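Local coordinates for protein aspartate aminotransferase, mitochondrial (Trypanosoma brucei brucei, PDB 4W5K) that probably transfers amino groups between L-aspartate and 2-oxoglutarate, working as a homodimer with pyridoxal 5'-phosphate as its cofactor, at residues T66-Q76 against G90-L98; K77-A86 against L220-V231. The protein carries 1 engineered substitution. All coordinates share one frame; numbering follows the deposited sequence.

Interaction 1: T66-Q76 against G90-L98; sequences TGIASFVEEAQ and GRIASCQTL
Gln96 reaches across the turn that precedes helix 69-76 and takes hold of it with both backbone and side chain. Its N donates an almost straight bond to Thr66 O (2.8 Å), the donor standing above the carbonyl plane. With CG anti to the backbone N (chi1 175°) and the rest of the chain extended, the amide is brought to the backbone N of Ile68, the N-cap residue. There OE1 accepts from Ile68 N at 3.1 Å, nearly along the C=O axis, while NE2 has a weak bond to Pro286 O. A glutamine suits this place because it is long enough to reach the helix start and can both accept and donate. Its aliphatic part is used as well: Gln96 CG lies 3.6 Å from Phe71 CE2, the two side chains crossing at about a right angle. Gly67, at positive phi, has no CB to collide with Gln96 CB. Strand 92-97 is an outermost strand of the mixed central sheet of the fold-type I aminotransferases, and the helix packs across one side of it at 117°. Further along, Ser94 OG accepts from Gln76 NE2 (2.9 Å), tilted from the amide plane of Gln76, and is also bonded to His258 ND1 on the adjoining strand, so a small hydroxyl serves two polar neighbours. Between these polar ends Val72 fits by its branching: CG1 meets Ser94 CB at 3.7 Å and CG2 comes within 3.6 Å of Gln96 N.

Interaction 2: K77-A86 against L220-V231; sequences KLCFGPTCAA and LDYDAFVPRHLV. With MLT (D-malate), chain D.
Arg228 lays its guanidinium against the C-terminal end of helix 69-80, the tightest part of the contact. NE donates to Cys79 O at 2.9 Å and 175°, and NH2 to Leu78 O, also 2.9 Å but more bent at 140°; Leu78 O accepts from Gln213 NE2 as well. Both oxygens lie at the guanidinium edge, within 3° of its plane, although each is met from above its own carbonyl plane. The extended chain from CG to NE carries the group this far. With no side chain, Gly81 lets the guanidinium lie flat against its backbone, CA 3.5 Å above the centre of one face, and glycine readily takes up its positive phi. From within its own segment the exposed Asp221 holds NH1 by a salt bridge to OD1 (2.9 Å), which would offset part of the arginine's charge. Arg228 thereby joins this helix end to the helical segment that follows strand 205-210 in the large, cofactor-binding domain of the aminotransferase fold. On the same helix, Phe225 faces D-malate and stacks with His189. Ordinary van der Waals packing is buried round Phe80: Val231 CG2 touches Phe80 CE1 and Ala86 CB, both at 4.0 Å, and Cys79 SG lies over the centre of one ring face. The solvent side is marked by exposed Pro82 and by a partly exposed pair, Leu78 CD1 and Leu220 CD2 (4.0 Å), bordered by Trp306.

Overall arrangement
Helix 69-80 is shared: its first part lies on edge strand 92-97 in interaction 1, and its last turn meets 220-231 in interaction 2, the contact centres being 15 Å apart. They touch directly where Ile92 CD1 packs 3.7 Å from Phe80 CE2, and Arg91 N lies 3.0 Å from Ala86 O, a probable hydrogen bond. Interaction 1 is near the cofactor: the Phe71 side chain is about 10 Å from a bound pyridoxal phosphate, and Gln96 about 8 Å, side chain to side chain, from the cofactor-binding Arg253. Interaction 2, its Leu78 side chain about 13 Å from a bound pyridoxal phosphate, borders a separate malate pocket, where Phe225 CE1 comes within 3.5 Å of D-malate O1 beside His189 and Arg193.

Interaction 1: T66-Q76 against G90-L98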
loop_
_atom_site.group_PDB
_atom_site.type_symbol
_atom_site.label_atom_id
_atom_site.label_comp_id
_atom_site.label_asym_id
_atom_site.label_seq_id
_atom_site.Cartn_x
_atom_site.Cartn_y
_atom_site.Cartn_z
ATOM N N THR A 66 -11.265 -2.792 -3.478
ATOM C CA THR A 66 -10.744 -4.027 -4.097
ATOM C C THR A 66 -9.991 -3.773 -5.401
ATOM O O THR A 66 -9.516 -4.710 -6.048
ATOM C CB THR A 66 -11.894 -5.011 -4.331
ATOM O OG1 THR A 66 -13.014 -4.277 -4.849
ATOM C CG2 THR A 66 -12.333 -5.615 -2.995
ATOM N N GLY A 67 -9.844 -2.505 -5.760
ATOM C CA GLY A 67 -9.006 -2.116 -6.889
ATOM C C GLY A 67 -9.798 -1.649 -8.081
ATOM O O GLY A 67 -11.043 -1.746 -8.106
ATOM N N ILE A 68 -9.090 -1.092 -9.067
ATOM C CA ILE A 68 -9.715 -0.743 -10.325
ATOM C C ILE A 68 -10.289 -2.011 -10.971
ATOM O O ILE A 68 -9.548 -2.978 -11.234
ATOM C CB ILE A 68 -8.705 -0.062 -11.291
ATOM C CG1 ILE A 68 -8.159 1.228 -10.649
ATOM C CG2 ILE A 68 -9.372 0.215 -12.630
ATOM C CD1 ILE A 68 -7.274 2.029 -11.577
ATOM N N ALA A 69 -11.591 -2.011 -11.240
ATOM C CA ALA A 69 -12.299 -3.226 -11.654
ATOM C C ALA A 69 -11.755 -3.817 -12.956
ATOM O O ALA A 69 -11.616 -5.044 -13.075
ATOM C CB ALA A 69 -13.784 -2.945 -11.804
ATOM N N SER A 70 -11.449 -2.965 -13.929
ATOM C CA SER A 70 -10.927 -3.468 -15.206
ATOM C C SER A 70 -9.548 -4.096 -15.021
ATOM O O SER A 70 -9.218 -5.092 -15.675
ATOM C CB SER A 70 -10.864 -2.366 -16.257
ATOM O OG SER A 70 -9.972 -1.329 -15.892
ATOM N N PHE A 71 -8.738 -3.509 -14.151
ATOM C CA PHE A 71 -7.424 -4.099 -13.837
ATOM C C PHE A 71 -7.596 -5.492 -13.241
ATOM O O PHE A 71 -6.909 -6.447 -13.617
ATOM C CB PHE A 71 -6.643 -3.205 -12.858
ATOM C CG PHE A 71 -5.490 -3.891 -12.192
ATOM C CD1 PHE A 71 -4.279 -4.067 -12.870
ATOM C CD2 PHE A 71 -5.617 -4.398 -10.905
ATOM C CE1 PHE A 71 -3.208 -4.714 -12.244
ATOM C CE2 PHE A 71 -4.565 -5.048 -10.274
ATOM C CZ PHE A 71 -3.348 -5.224 -10.958
ATOM N N VAL A 72 -8.497 -5.611 -12.276
ATOM C CA VAL A 72 -8.665 -6.907 -11.619
ATOM C C VAL A 72 -9.133 -7.962 -12.628
ATOM O O VAL A 72 -8.642 -9.091 -12.621
ATOM C CB VAL A 72 -9.647 -6.814 -10.426
ATOM C CG1 VAL A 72 -9.910 -8.217 -9.843
ATOM C CG2 VAL A 72 -9.083 -5.876 -9.351
ATOM N N GLU A 73 -10.081 -7.590 -13.483
ATOM C CA GLU A 73 -10.562 -8.482 -14.532
ATOM C C GLU A 73 -9.430 -8.944 -15.464
ATOM O O GLU A 73 -9.327 -10.146 -15.774
ATOM C CB GLU A 73 -11.649 -7.780 -15.342
ATOM C CG GLU A 73 -12.270 -8.616 -16.433
ATOM C CD GLU A 73 -13.482 -7.940 -17.034
ATOM O OE1 GLU A 73 -13.836 -8.265 -18.184
ATOM O OE2 GLU A 73 -14.079 -7.078 -16.346
ATOM N N GLU A 74 -8.594 -8.004 -15.907
ATOM C CA GLU A 74 -7.468 -8.358 -16.783
ATOM C C GLU A 74 -6.417 -9.206 -16.047
ATOM O O GLU A 74 -5.844 -10.123 -16.639
ATOM C CB GLU A 74 -6.801 -7.105 -17.369
ATOM C CG GLU A 74 -7.667 -6.312 -18.360
ATOM C CD GLU A 74 -8.279 -7.168 -19.455
ATOM O OE1 GLU A 74 -7.521 -7.864 -20.174
ATOM O OE2 GLU A 74 -9.523 -7.129 -19.605
ATOM N N ALA A 75 -6.172 -8.910 -14.772
ATOM C CA ALA A 75 -5.244 -9.716 -13.972
ATOM C C ALA A 75 -5.721 -11.163 -13.877
ATOM O O ALA A 75 -4.929 -12.097 -14.063
ATOM C CB ALA A 75 -5.072 -9.135 -12.585
ATOM N N GLN A 76 -7.011 -11.344 -13.589
ATOM C CA GLN A 76 -7.602 -12.688 -13.593
ATOM C C GLN A 76 -7.377 -13.423 -14.910
ATOM O O GLN A 76 -6.973 -14.602 -14.926
ATOM C CB GLN A 76 -9.104 -12.615 -13.349
ATOM C CG GLN A 76 -9.497 -12.146 -11.979
ATOM C CD GLN A 76 -11.009 -12.019 -11.868
ATOM O OE1 GLN A 76 -11.666 -11.533 -12.789
ATOM N NE2 GLN A 76 -11.573 -12.528 -10.777
ATOM N N GLY A 90 -17.416 -17.580 -12.397
ATOM C CA GLY A 90 -17.395 -16.534 -11.391
ATOM C C GLY A 90 -16.992 -17.032 -10.017
ATOM O O GLY A 90 -17.312 -16.413 -9.004
ATOM N N ARG A 91 -16.278 -18.151 -9.952
ATOM C CA ARG A 91 -16.035 -18.706 -8.630
ATOM C C ARG A 91 -14.698 -18.258 -8.060
ATOM O O ARG A 91 -14.302 -18.710 -6.984
ATOM C CB ARG A 91 -16.177 -20.246 -8.635
ATOM C CG ARG A 91 -15.255 -21.072 -9.484
ATOM C CD ARG A 91 -15.790 -22.540 -9.450
ATOM N NE ARG A 91 -14.868 -23.492 -10.063
ATOM C CZ ARG A 91 -13.723 -23.887 -9.513
ATOM N NH1 ARG A 91 -13.349 -23.410 -8.327
ATOM N NH2 ARG A 91 -12.943 -24.758 -10.156
ATOM N N ILE A 92 -14.038 -17.314 -8.732
ATOM C CA ILE A 92 -12.777 -16.790 -8.220
ATOM C C ILE A 92 -12.915 -15.394 -7.604
ATOM O O ILE A 92 -13.303 -14.420 -8.266
ATOM C CB ILE A 92 -11.690 -16.754 -9.322
ATOM C CG1 ILE A 92 -11.533 -18.141 -9.934
ATOM C CG2 ILE A 92 -10.346 -16.320 -8.745
ATOM C CD1 ILE A 92 -10.373 -18.229 -10.939
ATOM N N ALA A 93 -12.585 -15.318 -6.321
ATOM C CA ALA A 93 -12.581 -14.052 -5.585
ATOM C C ALA A 93 -11.251 -13.320 -5.792
ATOM O O ALA A 93 -10.202 -13.882 -5.529
ATOM C CB ALA A 93 -12.837 -14.318 -4.096
ATOM N N SER A 94 -11.285 -12.063 -6.240
ATOM C CA SER A 94 -10.058 -11.382 -6.614
ATOM C C SER A 94 -10.044 -9.929 -6.209
ATOM O O SER A 94 -11.105 -9.294 -6.109
ATOM C CB SER A 94 -9.813 -11.452 -8.135
ATOM O OG SER A 94 -9.737 -12.806 -8.604
ATOM N N CYS A 95 -8.835 -9.401 -6.017
ATOM C CA CYS A 95 -8.658 -7.970 -5.770
ATOM C C CYS A 95 -7.252 -7.496 -6.150
ATOM O O CYS A 95 -6.305 -8.276 -6.293
ATOM C CB CYS A 95 -8.927 -7.642 -4.283
ATOM S SG CYS A 95 -7.707 -8.297 -3.093
ATOM N N GLN A 96 -7.138 -6.192 -6.320
ATOM C CA GLN A 96 -5.858 -5.538 -6.486
ATOM C C GLN A 96 -5.134 -5.501 -5.146
ATOM O O GLN A 96 -5.777 -5.393 -4.094
ATOM C CB GLN A 96 -6.087 -4.113 -7.028
ATOM C CG GLN A 96 -4.830 -3.247 -7.136
ATOM C CD GLN A 96 -5.111 -1.885 -7.772
ATOM O OE1 GLN A 96 -6.160 -1.676 -8.363
ATOM N NE2 GLN A 96 -4.143 -0.996 -7.710
ATOM N N THR A 97 -3.810 -5.603 -5.173
ATOM C CA THR A 97 -3.007 -5.607 -3.954
ATOM C C THR A 97 -1.729 -4.802 -4.123
ATOM O O THR A 97 -1.360 -4.427 -5.239
ATOM C CB THR A 97 -2.617 -7.042 -3.546
ATOM O OG1 THR A 97 -1.914 -7.628 -4.657
ATOM C CG2 THR A 97 -3.868 -7.897 -3.223
ATOM N N LEU A 98 -1.033 -4.560 -3.014
ATOM C CA LEU A 98 0.232 -3.843 -3.049
ATOM C C LEU A 98 1.355 -4.776 -3.482
ATOM O O LEU A 98 2.103 -5.290 -2.636
ATOM C CB LEU A 98 0.524 -3.250 -1.673
ATOM C CG LEU A 98 -0.541 -2.248 -1.228
ATOM C CD1 LEU A 98 -0.355 -1.837 0.216
ATOM C CD2 LEU A 98 -0.406 -1.050 -2.140
#

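Interaction 2: K77-A86 against L220-V231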
loop_
_atom_site.group_PDB
_atom_site.type_symbol
_atom_site.label_atom_id
_atom_site.label_comp_id
_atom_site.label_asym_id
_atom_site.label_seq_id
_atom_site.Cartn_x
_atom_site.Cartn_y
_atom_site.Cartn_z
ATOM N N LYS A 77 -7.697 -12.752 -16.012
ATOM C CA LYS A 77 -7.610 -13.389 -17.328
ATOM C C LYS A 77 -6.165 -13.740 -17.699
ATOM O O LYS A 77 -5.911 -14.781 -18.341
ATOM C CB LYS A 77 -8.238 -12.494 -18.400
ATOM C CG LYS A 77 -9.764 -12.412 -18.290
ATOM C CD LYS A 77 -10.402 -11.705 -19.478
ATOM C CE LYS A 77 -9.922 -10.273 -19.605
ATOM N NZ LYS A 77 -10.716 -9.503 -20.620
ATOM N N LEU A 78 -5.226 -12.886 -17.293
ATOM C CA LEU A 78 -3.803 -13.130 -17.573
ATOM C C LEU A 78 -3.307 -14.316 -16.747
ATOM O O LEU A 78 -2.562 -15.167 -17.250
ATOM C CB LEU A 78 -2.954 -11.877 -17.280
ATOM C CG LEU A 78 -1.434 -12.079 -17.388
ATOM C CD1 LEU A 78 -1.022 -12.380 -18.824
ATOM C CD2 LEU A 78 -0.691 -10.859 -16.848
ATOM N N CYS A 79 -3.753 -14.399 -15.493
ATOM C CA CYS A 79 -3.328 -15.479 -14.597
ATOM C C CYS A 79 -3.879 -16.828 -15.064
ATOM O O CYS A 79 -3.122 -17.813 -15.247
ATOM C CB CYS A 79 -3.779 -15.191 -13.147
ATOM S SG CYS A 79 -3.360 -16.549 -11.993
ATOM N N PHE A 80 -5.193 -16.888 -15.309
ATOM C CA PHE A 80 -5.864 -18.178 -15.472
ATOM C C PHE A 80 -6.115 -18.553 -16.933
ATOM O O PHE A 80 -6.433 -19.707 -17.238
ATOM C CB PHE A 80 -7.183 -18.182 -14.655
ATOM C CG PHE A 80 -6.957 -18.135 -13.171
ATOM C CD1 PHE A 80 -6.522 -19.266 -12.495
ATOM C CD2 PHE A 80 -7.147 -16.956 -12.447
ATOM C CE1 PHE A 80 -6.291 -19.247 -11.137
ATOM C CE2 PHE A 80 -6.914 -16.921 -11.073
ATOM C CZ PHE A 80 -6.484 -18.083 -10.417
ATOM N N GLY A 81 -5.916 -17.591 -17.836
ATOM C CA GLY A 81 -6.043 -17.811 -19.267
ATOM C C GLY A 81 -7.463 -17.713 -19.779
ATOM O O GLY A 81 -8.368 -17.444 -18.996
ATOM N N PRO A 82 -7.660 -17.949 -21.092
ATOM C CA PRO A 82 -8.944 -17.815 -21.799
ATOM C C PRO A 82 -9.899 -19.016 -21.685
ATOM O O PRO A 82 -11.088 -18.866 -21.962
ATOM C CB PRO A 82 -8.508 -17.638 -23.257
ATOM C CG PRO A 82 -7.267 -18.455 -23.356
ATOM C CD PRO A 82 -6.568 -18.317 -22.016
ATOM N N THR A 83 -9.398 -20.190 -21.314
ATOM C CA THR A 83 -10.272 -21.357 -21.206
ATOM C C THR A 83 -10.295 -21.919 -19.781
ATOM O O THR A 83 -10.119 -23.131 -19.577
ATOM C CB THR A 83 -9.853 -22.466 -22.181
ATOM O OG1 THR A 83 -8.623 -23.058 -21.738
ATOM C CG2 THR A 83 -9.666 -21.900 -23.587
ATOM N N CYS A 84 -10.504 -21.030 -18.809
ATOM C CA CYS A 84 -10.607 -21.406 -17.397
ATOM C C CYS A 84 -12.061 -21.385 -16.919
ATOM O O CYS A 84 -12.690 -20.328 -16.849
ATOM C CB CYS A 84 -9.760 -20.475 -16.517
ATOM S SG CYS A 84 -9.820 -20.881 -14.741
ATOM N N ALA A 85 -12.581 -22.564 -16.585
ATOM C CA ALA A 85 -13.971 -22.719 -16.193
ATOM C C ALA A 85 -14.280 -21.950 -14.915
ATOM O O ALA A 85 -15.329 -21.317 -14.795
ATOM C CB ALA A 85 -14.303 -24.205 -16.020
ATOM N N ALA A 86 -13.349 -21.988 -13.965
ATOM C CA ALA A 86 -13.542 -21.340 -12.668
ATOM C C ALA A 86 -13.818 -19.860 -12.847
ATOM O O ALA A 86 -14.702 -19.290 -12.205
ATOM C CB ALA A 86 -12.322 -21.529 -11.784
ATOM N N LEU A 220 4.027 -16.601 -21.380
ATOM C CA LEU A 220 3.021 -16.363 -20.339
ATOM C C LEU A 220 2.197 -17.592 -19.950
ATOM O O LEU A 220 1.929 -17.781 -18.770
ATOM C CB LEU A 220 2.053 -15.258 -20.783
ATOM C CG LEU A 220 2.672 -13.866 -20.836
ATOM C CD1 LEU A 220 1.802 -12.959 -21.720
ATOM C CD2 LEU A 220 2.819 -13.300 -19.416
ATOM N N ASP A 221 1.786 -18.402 -20.934
ATOM C CA ASP A 221 0.952 -19.575 -20.631
ATOM C C ASP A 221 1.770 -20.625 -19.884
ATOM O O ASP A 221 1.336 -21.146 -18.853
ATOM C CB ASP A 221 0.351 -20.197 -21.893
ATOM C CG ASP A 221 -0.537 -19.240 -22.660
ATOM O OD1 ASP A 221 -1.311 -18.495 -22.025
ATOM O OD2 ASP A 221 -0.465 -19.237 -23.908
ATOM N N TYR A 222 2.953 -20.924 -20.415
ATOM C CA TYR A 222 3.842 -21.897 -19.792
ATOM C C TYR A 222 4.128 -21.496 -18.337
ATOM O O TYR A 222 4.092 -22.332 -17.431
ATOM C CB TYR A 222 5.138 -22.019 -20.604
ATOM C CG TYR A 222 6.158 -22.995 -20.041
ATOM C CD1 TYR A 222 7.041 -22.607 -19.035
ATOM C CD2 TYR A 222 6.263 -24.292 -20.551
ATOM C CE1 TYR A 222 7.987 -23.499 -18.521
ATOM C CE2 TYR A 222 7.208 -25.184 -20.050
ATOM C CZ TYR A 222 8.067 -24.780 -19.044
ATOM O OH TYR A 222 9.008 -25.670 -18.557
ATOM N N ASP A 223 4.404 -20.215 -18.103
ATOM C CA ASP A 223 4.800 -19.797 -16.771
ATOM C C ASP A 223 3.630 -19.828 -15.792
ATOM O O ASP A 223 3.850 -19.823 -14.587
ATOM C CB ASP A 223 5.385 -18.381 -16.784
ATOM C CG ASP A 223 6.766 -18.322 -17.409
ATOM O OD1 ASP A 223 7.380 -19.404 -17.663
ATOM O OD2 ASP A 223 7.243 -17.190 -17.644
ATOM N N ALA A 224 2.400 -19.828 -16.302
ATOM C CA ALA A 224 1.241 -19.899 -15.399
ATOM C C ALA A 224 0.700 -21.341 -15.276
ATOM O O ALA A 224 -0.429 -21.567 -14.824
ATOM C CB ALA A 224 0.124 -18.941 -15.864
ATOM N N PHE A 225 1.498 -22.324 -15.689
ATOM C CA PHE A 225 1.044 -23.714 -15.617
ATOM C C PHE A 225 0.573 -24.126 -14.214
ATOM O O PHE A 225 -0.469 -24.761 -14.071
ATOM C CB PHE A 225 2.164 -24.669 -16.092
ATOM C CG PHE A 225 1.800 -26.114 -15.982
ATOM C CD1 PHE A 225 0.908 -26.678 -16.879
ATOM C CD2 PHE A 225 2.310 -26.902 -14.965
ATOM C CE1 PHE A 225 0.547 -28.033 -16.771
ATOM C CE2 PHE A 225 1.935 -28.228 -14.832
ATOM C CZ PHE A 225 1.074 -28.803 -15.753
ATOM N N VAL A 226 1.322 -23.765 -13.184
ATOM C CA VAL A 226 0.987 -24.258 -11.848
ATOM C C VAL A 226 -0.412 -23.793 -11.341
ATOM O O VAL A 226 -1.199 -24.638 -10.925
ATOM C CB VAL A 226 2.101 -23.883 -10.840
ATOM C CG1 VAL A 226 1.654 -24.137 -9.415
ATOM C CG2 VAL A 226 3.344 -24.738 -11.146
ATOM N N PRO A 227 -0.737 -22.489 -11.428
ATOM C CA PRO A 227 -2.106 -22.131 -10.994
ATOM C C PRO A 227 -3.194 -22.632 -11.956
ATOM O O PRO A 227 -4.278 -23.042 -11.526
ATOM C CB PRO A 227 -2.066 -20.599 -10.943
ATOM C CG PRO A 227 -0.933 -20.217 -11.847
ATOM C CD PRO A 227 0.088 -21.298 -11.692
ATOM N N ARG A 228 -2.906 -22.650 -13.253
ATOM C CA ARG A 228 -3.912 -23.136 -14.185
ATOM C C ARG A 228 -4.184 -24.631 -14.012
ATOM O O ARG A 228 -5.324 -25.100 -14.145
ATOM C CB ARG A 228 -3.488 -22.825 -15.617
ATOM C CG ARG A 228 -3.441 -21.343 -15.887
ATOM C CD ARG A 228 -3.164 -21.021 -17.340
ATOM N NE ARG A 228 -2.965 -19.577 -17.499
ATOM C CZ ARG A 228 -2.714 -18.978 -18.661
ATOM N NH1 ARG A 228 -2.661 -19.694 -19.776
ATOM N NH2 ARG A 228 -2.542 -17.659 -18.705
ATOM N N HIS A 229 -3.145 -25.386 -13.690
ATOM C CA HIS A 229 -3.307 -26.825 -13.533
ATOM C C HIS A 229 -4.058 -27.130 -12.210
ATOM O O HIS A 229 -4.911 -28.043 -12.142
ATOM C CB HIS A 229 -1.932 -27.503 -13.577
ATOM C CG HIS A 229 -1.978 -28.998 -13.563
ATOM N ND1 HIS A 229 -2.385 -29.746 -14.649
ATOM C CD2 HIS A 229 -1.625 -29.887 -12.606
ATOM C CE1 HIS A 229 -2.296 -31.032 -14.355
ATOM N NE2 HIS A 229 -1.834 -31.144 -13.120
ATOM N N LEU A 230 -3.743 -26.362 -11.169
ATOM C CA LEU A 230 -4.333 -26.625 -9.850
ATOM C C LEU A 230 -5.776 -26.168 -9.746
ATOM O O LEU A 230 -6.548 -26.722 -8.948
ATOM C CB LEU A 230 -3.528 -25.940 -8.743
ATOM C CG LEU A 230 -2.304 -26.718 -8.276
ATOM C CD1 LEU A 230 -1.352 -25.781 -7.531
ATOM C CD2 LEU A 230 -2.711 -27.924 -7.444
ATOM N N VAL A 231 -6.159 -25.153 -10.514
ATOM C CA VAL A 231 -7.458 -24.521 -10.213
ATOM C C VAL A 231 -8.631 -25.497 -10.455
ATOM O O VAL A 231 -9.698 -25.350 -9.850
ATOM C CB VAL A 231 -7.634 -23.194 -11.012
ATOM C CG1 VAL A 231 -7.950 -23.463 -12.473
ATOM C CG2 VAL A 231 -8.718 -22.311 -10.361
HETATM C C1 MLT D . 1.420 -29.094 -20.091
HETATM O O1 MLT D . 2.390 -29.477 -19.384
HETATM O O2 MLT D . 0.385 -29.801 -20.206
HETATM C C2 MLT D . 1.506 -27.753 -20.803
HETATM O O3 MLT D . 2.727 -27.205 -20.407
#